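Local coordinates for KLLA0F12672p (Kluyveromyces lactis, PDB 4M3O), which probably dephosphorylates the C-terminal domain of RNA polymerase II as a zinc-binding phosphatase of the RPAP2 family, here represented by its N-terminal domain, at residues M2-E7 with A46-Y51. Numbering follows the deposited sequence.
Sequences MATIEE and ARTMKY
Glu6 and Arg47 form a two-pronged salt bridge. Glu6 OE1 takes a nearly straight bond from Arg47 NH1 at 3.0 Å through its syn lone pair. Arg47 NH2 adds a weak bond to Glu6 OE2 at 3.3 Å. The carboxylate and guanidinium planes are 15° apart. Glu6 CB points away from helix 46-52, but the bend at chi2 (58°) brings the carboxylate to the guanidinium. Thr4 CG2 lies near the guanidinium plane, beyond the tip of Arg47 NH1 at 3.5 Å.

This contact, away from the zinc site, joins strand 2-3 and the start of helix 5-13 to helix 46-52. Strand 2-3 pairs in parallel with strand 42-43, just ahead of that helix.

Ile5 carries most of the van der Waals contacts. Ile5 CD1 sits over one face of the Arg47 guanidinium and touches Tyr51 CB at 3.7 Å. Ile5 CG2 makes a CH-pi contact over the Tyr51 ring, 4.1 Å from its centroid. An alanine in place of Ile5 would probably leave a gap between the Tyr51 ring and the guanidinium.

Thr48 OG1 accepts a weak bond from Ile5 N at 3.4 Å; its stronger partner is Asp45 OD2. Thr48 CG2 packs against Ala3 O.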
loop_
_atom_site.group_PDB
_atom_site.type_symbol
_atom_site.label_atom_id
_atom_site.label_comp_id
_atom_site.label_asym_id
_atom_site.label_seq_id
_atom_site.Cartn_x
_atom_site.Cartn_y
_atom_site.Cartn_z
ATOM N N MET A 2 1.539 6.467 -12.809
ATOM C CA MET A 2 1.455 6.382 -11.354
ATOM C C MET A 2 -0.004 6.236 -10.915
ATOM O O MET A 2 -0.917 6.750 -11.571
ATOM C CB MET A 2 2.017 7.662 -10.755
ATOM C CG MET A 2 3.517 7.792 -10.937
ATOM S SD MET A 2 4.185 8.691 -9.544
ATOM C CE MET A 2 5.775 7.912 -9.349
ATOM N N ALA A 3 -0.231 5.545 -9.804
ATOM C CA ALA A 3 -1.581 5.174 -9.396
ATOM C C ALA A 3 -2.251 6.279 -8.569
ATOM O O ALA A 3 -1.615 6.900 -7.671
ATOM C CB ALA A 3 -1.540 3.883 -8.581
ATOM N N THR A 4 -3.544 6.443 -8.824
ATOM C CA THR A 4 -4.386 7.465 -8.173
ATOM C C THR A 4 -5.663 6.832 -7.662
ATOM O O THR A 4 -5.978 5.733 -8.051
ATOM C CB THR A 4 -4.813 8.557 -9.176
ATOM O OG1 THR A 4 -3.675 8.939 -9.971
ATOM C CG2 THR A 4 -5.344 9.806 -8.474
ATOM N N ILE A 5 -6.380 7.542 -6.789
ATOM C CA ILE A 5 -7.679 7.106 -6.259
ATOM C C ILE A 5 -8.643 6.653 -7.362
ATOM O O ILE A 5 -9.305 5.556 -7.301
ATOM C CB ILE A 5 -8.323 8.273 -5.486
ATOM C CG1 ILE A 5 -7.511 8.569 -4.242
ATOM C CG2 ILE A 5 -9.771 7.940 -5.149
ATOM C CD1 ILE A 5 -8.090 9.597 -3.310
ATOM N N GLU A 6 -8.691 7.499 -8.396
ATOM C CA GLU A 6 -9.581 7.308 -9.557
ATOM C C GLU A 6 -9.320 5.979 -10.244
ATOM O O GLU A 6 -10.222 5.209 -10.569
ATOM C CB GLU A 6 -9.381 8.481 -10.557
ATOM C CG GLU A 6 -10.033 9.838 -10.138
ATOM C CD GLU A 6 -9.585 10.417 -8.785
ATOM O OE1 GLU A 6 -8.345 10.524 -8.501
ATOM O OE2 GLU A 6 -10.490 10.786 -7.986
ATOM N N GLU A 7 -8.061 5.743 -10.504
ATOM C CA GLU A 7 -7.592 4.470 -11.062
ATOM C C GLU A 7 -7.932 3.231 -10.213
ATOM O O GLU A 7 -8.405 2.210 -10.716
ATOM C CB GLU A 7 -6.081 4.577 -11.171
ATOM C CG GLU A 7 -5.515 4.180 -12.500
ATOM C CD GLU A 7 -4.638 2.989 -12.390
ATOM O OE1 GLU A 7 -5.157 1.901 -12.072
ATOM O OE2 GLU A 7 -3.431 3.147 -12.604
ATOM N N ALA A 46 0.083 12.100 -2.014
ATOM C CA ALA A 46 -0.361 11.952 -0.641
ATOM C C ALA A 46 -1.808 11.506 -0.513
ATOM O O ALA A 46 -2.145 10.673 0.376
ATOM C CB ALA A 46 -0.135 13.257 0.116
ATOM N N ARG A 47 -2.669 12.040 -1.365
ATOM C CA ARG A 47 -4.097 11.823 -1.152
ATOM C C ARG A 47 -4.422 10.362 -1.468
ATOM O O ARG A 47 -5.295 9.744 -0.829
ATOM C CB ARG A 47 -4.969 12.835 -1.954
ATOM C CG ARG A 47 -5.038 12.623 -3.454
ATOM C CD ARG A 47 -5.880 13.696 -4.162
ATOM N NE ARG A 47 -7.282 13.322 -4.356
ATOM C CZ ARG A 47 -7.750 12.540 -5.335
ATOM N NH1 ARG A 47 -6.944 11.970 -6.254
ATOM N NH2 ARG A 47 -9.048 12.286 -5.388
ATOM N N THR A 48 -3.717 9.805 -2.448
ATOM C CA THR A 48 -3.912 8.442 -2.824
ATOM C C THR A 48 -3.367 7.468 -1.713
ATOM O O THR A 48 -3.986 6.491 -1.314
ATOM C CB THR A 48 -3.291 8.177 -4.215
ATOM O OG1 THR A 48 -3.818 9.095 -5.197
ATOM C CG2 THR A 48 -3.607 6.725 -4.648
ATOM N N MET A 49 -2.220 7.828 -1.187
ATOM C CA MET A 49 -1.543 7.118 -0.116
ATOM C C MET A 49 -2.443 7.072 1.116
ATOM O O MET A 49 -2.640 5.995 1.751
ATOM C CB MET A 49 -0.234 7.860 0.078
ATOM C CG MET A 49 0.883 7.144 0.703
ATOM S SD MET A 49 1.342 5.549 -0.002
ATOM C CE MET A 49 2.279 5.182 1.467
ATOM N N LYS A 50 -3.124 8.176 1.405
ATOM C CA LYS A 50 -4.064 8.200 2.545
ATOM C C LYS A 50 -5.330 7.386 2.253
ATOM O O LYS A 50 -5.866 6.742 3.151
ATOM C CB LYS A 50 -4.491 9.582 2.912
ATOM C CG LYS A 50 -3.377 10.513 3.372
ATOM C CD LYS A 50 -3.825 11.993 3.183
ATOM C CE LYS A 50 -2.713 12.970 3.550
ATOM N NZ LYS A 50 -2.676 13.250 5.015
ATOM N N TYR A 51 -5.763 7.397 1.001
ATOM C CA TYR A 51 -6.919 6.584 0.594
ATOM C C TYR A 51 -6.645 5.054 0.718
ATOM O O TYR A 51 -7.480 4.309 1.177
ATOM C CB TYR A 51 -7.286 6.955 -0.852
ATOM C CG TYR A 51 -8.333 6.110 -1.487
ATOM C CD1 TYR A 51 -9.668 6.234 -1.121
ATOM C CD2 TYR A 51 -7.995 5.170 -2.462
ATOM C CE1 TYR A 51 -10.658 5.430 -1.700
ATOM C CE2 TYR A 51 -8.972 4.389 -3.082
ATOM C CZ TYR A 51 -10.301 4.522 -2.697
ATOM O OH TYR A 51 -11.228 3.695 -3.292
#